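Local coordinates for conserved hypothetical secreted protein (Helicobacter pylori, PDB 4RNY) that helps determine cell shape and is probably a zinc-dependent peptidase of the M23 type, at residues Thr109-Leu114 with Ile139-Asp144; Asn116-Ala121 with Pro154-Ala159. All coordinates share one frame; numbering follows the deposited sequence.

Contact 1 (Thr109-Leu114 with Ile139-Asp144)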
loop_
_atom_site.group_PDB
_atom_site.type_symbol
_atom_site.label_atom_id
_atom_site.label_comp_id
_atom_site.label_asym_id
_atom_site.label_seq_id
_atom_site.Cartn_x
_atom_site.Cartn_y
_atom_site.Cartn_z
ATOM N N THR A 109 14.294 -7.653 -13.893
ATOM C CA THR A 109 12.970 -7.012 -13.998
ATOM C C THR A 109 13.003 -5.469 -14.012
ATOM O O THR A 109 12.038 -4.838 -14.414
ATOM C CB THR A 109 12.070 -7.396 -12.791
ATOM O OG1 THR A 109 12.691 -6.962 -11.587
ATOM C CG2 THR A 109 11.840 -8.857 -12.723
ATOM N N ASN A 110 14.088 -4.867 -13.548
ATOM C CA ASN A 110 14.187 -3.443 -13.445
ATOM C C ASN A 110 13.207 -2.974 -12.359
ATOM O O ASN A 110 12.754 -1.840 -12.390
ATOM C CB ASN A 110 13.874 -2.739 -14.790
ATOM C CG ASN A 110 14.612 -3.351 -15.984
ATOM O OD1 ASN A 110 15.824 -3.354 -16.022
ATOM N ND2 ASN A 110 13.866 -3.817 -16.981
ATOM N N ASP A 111 12.932 -3.828 -11.370
ATOM C CA ASP A 111 11.777 -3.606 -10.492
ATOM C C ASP A 111 12.220 -3.803 -9.069
ATOM O O ASP A 111 12.021 -4.850 -8.479
ATOM C CB ASP A 111 10.601 -4.501 -10.904
ATOM C CG ASP A 111 9.268 -4.127 -10.209
ATOM O OD1 ASP A 111 9.321 -3.463 -9.182
ATOM O OD2 ASP A 111 8.173 -4.516 -10.684
ATOM N N PRO A 112 12.810 -2.758 -8.498
ATOM C CA PRO A 112 13.309 -2.854 -7.145
ATOM C C PRO A 112 12.207 -3.002 -6.099
ATOM O O PRO A 112 12.459 -3.570 -5.020
ATOM C CB PRO A 112 14.055 -1.528 -6.950
ATOM C CG PRO A 112 13.437 -0.583 -7.932
ATOM C CD PRO A 112 13.076 -1.439 -9.108
ATOM N N LEU A 113 11.012 -2.469 -6.395
ATOM C CA LEU A 113 9.880 -2.609 -5.479
ATOM C C LEU A 113 9.555 -4.109 -5.401
ATOM O O LEU A 113 9.302 -4.610 -4.356
ATOM C CB LEU A 113 8.633 -1.831 -5.941
ATOM C CG LEU A 113 8.774 -0.315 -6.234
ATOM C CD1 LEU A 113 7.429 0.294 -6.657
ATOM C CD2 LEU A 113 9.365 0.472 -5.086
ATOM N N LEU A 114 9.569 -4.803 -6.521
ATOM C CA LEU A 114 9.317 -6.263 -6.492
ATOM C C LEU A 114 10.355 -6.989 -5.611
ATOM O O LEU A 114 10.000 -7.831 -4.768
ATOM C CB LEU A 114 9.286 -6.843 -7.897
ATOM C CG LEU A 114 8.953 -8.352 -7.938
ATOM C CD1 LEU A 114 7.474 -8.637 -7.704
ATOM C CD2 LEU A 114 9.383 -8.923 -9.271
ATOM N N ILE A 139 8.594 -15.908 -9.261
ATOM C CA ILE A 139 7.544 -14.974 -8.823
ATOM C C ILE A 139 6.548 -14.773 -9.928
ATOM O O ILE A 139 6.916 -14.389 -11.048
ATOM C CB ILE A 139 8.091 -13.589 -8.454
ATOM C CG1 ILE A 139 9.450 -13.684 -7.765
ATOM C CG2 ILE A 139 7.086 -12.840 -7.577
ATOM C CD1 ILE A 139 10.048 -12.286 -7.515
ATOM N N VAL A 140 5.285 -14.989 -9.575
ATOM C CA VAL A 140 4.150 -14.621 -10.393
ATOM C C VAL A 140 3.552 -13.366 -9.780
ATOM O O VAL A 140 3.235 -13.320 -8.574
ATOM C CB VAL A 140 3.086 -15.749 -10.422
ATOM C CG1 VAL A 140 1.868 -15.308 -11.232
ATOM C CG2 VAL A 140 3.709 -16.999 -11.035
ATOM N N TYR A 141 3.453 -12.332 -10.594
ATOM C CA TYR A 141 3.032 -11.022 -10.095
ATOM C C TYR A 141 2.388 -10.168 -11.142
ATOM O O TYR A 141 2.608 -10.370 -12.345
ATOM C CB TYR A 141 4.226 -10.292 -9.508
ATOM C CG TYR A 141 5.289 -9.880 -10.504
ATOM C CD1 TYR A 141 6.262 -10.784 -10.951
ATOM C CD2 TYR A 141 5.331 -8.579 -10.998
ATOM C CE1 TYR A 141 7.233 -10.415 -11.845
ATOM C CE2 TYR A 141 6.311 -8.189 -11.860
ATOM C CZ TYR A 141 7.266 -9.111 -12.301
ATOM O OH TYR A 141 8.254 -8.706 -13.173
ATOM N N THR A 142 1.606 -9.184 -10.693
ATOM C CA THR A 142 1.049 -8.217 -11.598
ATOM C C THR A 142 1.733 -6.878 -11.485
ATOM O O THR A 142 2.216 -6.483 -10.413
ATOM C CB THR A 142 -0.454 -8.001 -11.378
ATOM O OG1 THR A 142 -0.720 -7.438 -10.068
ATOM C CG2 THR A 142 -1.174 -9.328 -11.570
ATOM N N ARG A 143 1.689 -6.165 -12.589
ATOM C CA ARG A 143 2.265 -4.849 -12.696
ATOM C C ARG A 143 1.273 -3.929 -13.448
ATOM O O ARG A 143 0.697 -4.351 -14.435
ATOM C CB ARG A 143 3.556 -4.970 -13.505
ATOM C CG ARG A 143 4.484 -3.794 -13.347
ATOM C CD ARG A 143 5.001 -3.745 -11.923
ATOM N NE ARG A 143 6.160 -2.861 -11.822
ATOM C CZ ARG A 143 6.146 -1.658 -11.255
ATOM N NH1 ARG A 143 5.053 -1.146 -10.721
ATOM N NH2 ARG A 143 7.253 -0.954 -11.229
ATOM N N ASP A 144 1.130 -2.684 -13.019
ATOM C CA ASP A 144 0.197 -1.733 -13.649
ATOM C C ASP A 144 0.896 -0.691 -14.493
ATOM O O ASP A 144 1.947 -0.168 -14.102
ATOM C CB ASP A 144 -0.637 -1.019 -12.603
ATOM C CG ASP A 144 -1.505 -1.957 -11.822
ATOM O OD1 ASP A 144 -1.702 -3.097 -12.294
ATOM O OD2 ASP A 144 -2.015 -1.559 -10.758
HETATM O O HOH W 1 8.493 -5.663 -13.030
#
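D111 and R143 form the polar half of this contact, joined by a salt bridge in which D111 OD2 lies 2.8 Å from R143 NE. The two side chains arrive from opposite directions, with carboxylate and guanidinium planes 33° apart, and R143 gets there through a bend at chi2 (66°). The other carboxylate oxygen, D111 OD1, caps the helix that starts at P112: it accepts from L114 N at 3.0 Å, met from above the carboxylate plane. One N-cap residue thus serves both the helix start and the strand, and the nearby arginine would be expected to favour its charged form. A water widens the polar link, donating to D111 OD2 at 2.6 Å and hydrogen-bonding Y141 OH at 3.1 Å.

The apolar half centres on L114, whose CD2 sits over one face of the Y141 ring in a CH-pi contact, 3.8 Å from the centroid and 18° off the normal. The same methyl meets I139 CD1 tip to tip at 3.9 Å. Beyond the ring, T109 CG2 packs against Y141 OH at 3.6 Å, while T109 OG1 bonds back to I105 O, one turn earlier in its own helix 101-109.

The contact seats the junction of helices 101-109 and 112-121 on strand 136-146, which pairs with strands 87-96 and 153-163; L359 of strand 357-361 touches both T109 and Y141.

Contact 2 (Asn116-Ala121 with Pro154-Ala159)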
loop_
_atom_site.group_PDB
_atom_site.type_symbol
_atom_site.label_atom_id
_atom_site.label_comp_id
_atom_site.label_asym_id
_atom_site.label_seq_id
_atom_site.Cartn_x
_atom_site.Cartn_y
_atom_site.Cartn_z
ATOM N N ASN A 116 12.192 -5.805 -3.131
ATOM C CA ASN A 116 11.994 -5.470 -1.740
ATOM C C ASN A 116 10.758 -6.127 -1.150
ATOM O O ASN A 116 10.762 -6.547 -0.003
ATOM C CB ASN A 116 11.989 -3.959 -1.545
ATOM C CG ASN A 116 13.372 -3.354 -1.851
ATOM O OD1 ASN A 116 14.418 -4.006 -1.637
ATOM N ND2 ASN A 116 13.391 -2.147 -2.394
ATOM N N GLN A 117 9.701 -6.243 -1.940
ATOM C CA GLN A 117 8.511 -6.900 -1.450
ATOM C C GLN A 117 8.828 -8.360 -1.154
ATOM O O GLN A 117 8.375 -8.915 -0.135
ATOM C CB GLN A 117 7.394 -6.840 -2.465
ATOM C CG GLN A 117 6.734 -5.471 -2.625
ATOM C CD GLN A 117 5.500 -5.536 -3.524
ATOM O OE1 GLN A 117 5.069 -6.602 -3.922
ATOM N NE2 GLN A 117 4.938 -4.397 -3.835
ATOM N N LEU A 118 9.564 -9.001 -2.049
ATOM C CA LEU A 118 9.837 -10.420 -1.850
ATOM C C LEU A 118 10.716 -10.629 -0.600
ATOM O O LEU A 118 10.426 -11.480 0.243
ATOM C CB LEU A 118 10.461 -11.033 -3.098
ATOM C CG LEU A 118 10.585 -12.558 -3.036
ATOM C CD1 LEU A 118 9.237 -13.224 -3.276
ATOM C CD2 LEU A 118 11.567 -13.065 -4.063
ATOM N N MET A 119 11.775 -9.829 -0.486
ATOM C CA MET A 119 12.641 -9.853 0.701
ATOM C C MET A 119 11.852 -9.730 1.996
ATOM O O MET A 119 12.044 -10.542 2.916
ATOM C CB MET A 119 13.711 -8.754 0.634
ATOM C CG MET A 119 14.546 -8.602 1.920
ATOM S SD MET A 119 15.705 -7.239 1.724
ATOM C CE MET A 119 16.713 -7.811 0.337
ATOM N N ASN A 120 10.940 -8.757 2.061
ATOM C CA ASN A 120 10.158 -8.583 3.263
ATOM C C ASN A 120 9.216 -9.748 3.491
ATOM O O ASN A 120 9.094 -10.209 4.611
ATOM C CB ASN A 120 9.379 -7.260 3.271
ATOM C CG ASN A 120 10.287 -6.073 3.477
ATOM O OD1 ASN A 120 11.162 -6.112 4.334
ATOM N ND2 ASN A 120 10.107 -5.025 2.684
ATOM N N ALA A 121 8.565 -10.236 2.447
ATOM C CA ALA A 121 7.591 -11.298 2.615
ATOM C C ALA A 121 8.249 -12.594 3.174
ATOM O O ALA A 121 7.573 -13.372 3.776
ATOM C CB ALA A 121 6.882 -11.603 1.292
ATOM N N PRO A 154 4.086 -3.457 -7.657
ATOM C CA PRO A 154 3.645 -4.779 -8.093
ATOM C C PRO A 154 2.803 -5.463 -7.023
ATOM O O PRO A 154 2.854 -5.069 -5.853
ATOM C CB PRO A 154 4.952 -5.534 -8.318
ATOM C CG PRO A 154 5.970 -4.850 -7.481
ATOM C CD PRO A 154 5.492 -3.446 -7.212
ATOM N N THR A 155 2.043 -6.473 -7.423
ATOM C CA THR A 155 1.431 -7.376 -6.477
ATOM C C THR A 155 1.847 -8.802 -6.741
ATOM O O THR A 155 1.650 -9.317 -7.837
ATOM C CB THR A 155 -0.114 -7.304 -6.557
ATOM O OG1 THR A 155 -0.520 -6.031 -6.059
ATOM C CG2 THR A 155 -0.742 -8.339 -5.703
ATOM N N ILE A 156 2.394 -9.452 -5.732
ATOM C CA ILE A 156 2.809 -10.838 -5.842
ATOM C C ILE A 156 1.592 -11.741 -5.690
ATOM O O ILE A 156 0.870 -11.640 -4.700
ATOM C CB ILE A 156 3.827 -11.175 -4.753
ATOM C CG1 ILE A 156 5.122 -10.381 -5.006
ATOM C CG2 ILE A 156 4.095 -12.692 -4.698
ATOM C CD1 ILE A 156 6.170 -10.616 -3.960
ATOM N N LYS A 157 1.363 -12.600 -6.660
ATOM C CA LYS A 157 0.353 -13.687 -6.595
ATOM C C LYS A 157 0.883 -15.013 -6.062
ATOM O O LYS A 157 0.230 -15.682 -5.269
ATOM C CB LYS A 157 -0.249 -13.946 -7.995
ATOM C CG LYS A 157 -0.743 -12.692 -8.711
ATOM C CD LYS A 157 -1.834 -11.986 -7.915
ATOM C CE LYS A 157 -3.087 -12.836 -7.797
ATOM N NZ LYS A 157 -3.690 -13.154 -9.130
ATOM N N MET A 158 2.071 -15.382 -6.493
ATOM C CA MET A 158 2.770 -16.525 -5.902
ATOM C C MET A 158 4.275 -16.360 -6.000
ATOM O O MET A 158 4.774 -15.721 -6.913
ATOM C CB MET A 158 2.405 -17.816 -6.641
ATOM C CG MET A 158 3.384 -18.964 -6.410
ATOM S SD MET A 158 2.981 -20.301 -7.529
ATOM C CE MET A 158 3.836 -19.764 -8.999
ATOM N N ALA A 159 4.992 -16.945 -5.048
ATOM C CA ALA A 159 6.416 -17.046 -5.155
ATOM C C ALA A 159 6.870 -18.379 -4.609
ATOM O O ALA A 159 6.163 -18.999 -3.818
ATOM C CB ALA A 159 7.118 -15.884 -4.426
HETATM O O HOH W 2 3.128 -8.033 -3.228
#
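Helix 112-121 packs here on a branched antiparallel sheet, at the strand 153-163, both segments lying in the Csd3 second-domain region of the sequence. The short segments 116-121 and 154-156 run in broadly the same direction, their axes 9.8 Å apart at closest approach and crossing at -35°. Strand 153-163 turns a corner at K157, where a classic beta bulge sets K157 and M158 together opposite V140 of strand 136-146. The helix therefore meets I156 before the corner and A159 after it.

The apolar part of the interface is carried by L118 and I156. L118 reaches the sheet with its CD1 branch, which packs on A159 CB at 3.6 Å and, less closely, on I156 CD1 at 4.1 Å. The L118 and I156 side chains cross at about a right angle. Around them, I137 and I139 of strand 136-146, F128 of a loop and L170 of strand 166-172 extend the hydrophobic layer.

Q117 supplies the polar part. Its chain is extended beyond CG, which carries the terminal amide past I156, running in the opposite direction, as far as P154. There the amide lies beside the proline ring, with NE2 3.6 Å from P154 CD. Q117 NE2 also bonds to Q153 OE1, so that two neighbouring residues of the strand hold the amide nitrogen. A water bridges the other end, donating to Q117 OE1 and accepting from I156 N at 3.0 Å. The direct bond between helix and strand runs from Q117 NE2 to P154 O, 3.0 Å long with an angle of 156° at the hydrogen; P154 O lies close to the plane of the Q117 amide, whereas the donor is tilted 30° from the carbonyl plane.

How the contacts relate
Both contacts hold helix 112-121 against one antiparallel sheet, contact 1 at its N-terminal end and contact 2 farther along, with centres about 8 Å apart. Strands 136-146 and 153-163, which receive them, are neighbours in that sheet: V140 O lies 2.8 Å from K157 N, a probable hydrogen bond. Both are largely buried and distant from the zinc site. Their leucines share one apolar layer, since L114 also touches P154 and I156, and L118 also touches I139. The polar chemistry differs: contact 1 uses charged side chains at a helix start, whereas contact 2, within the helix, relies on a neutral amide and a strand carbonyl.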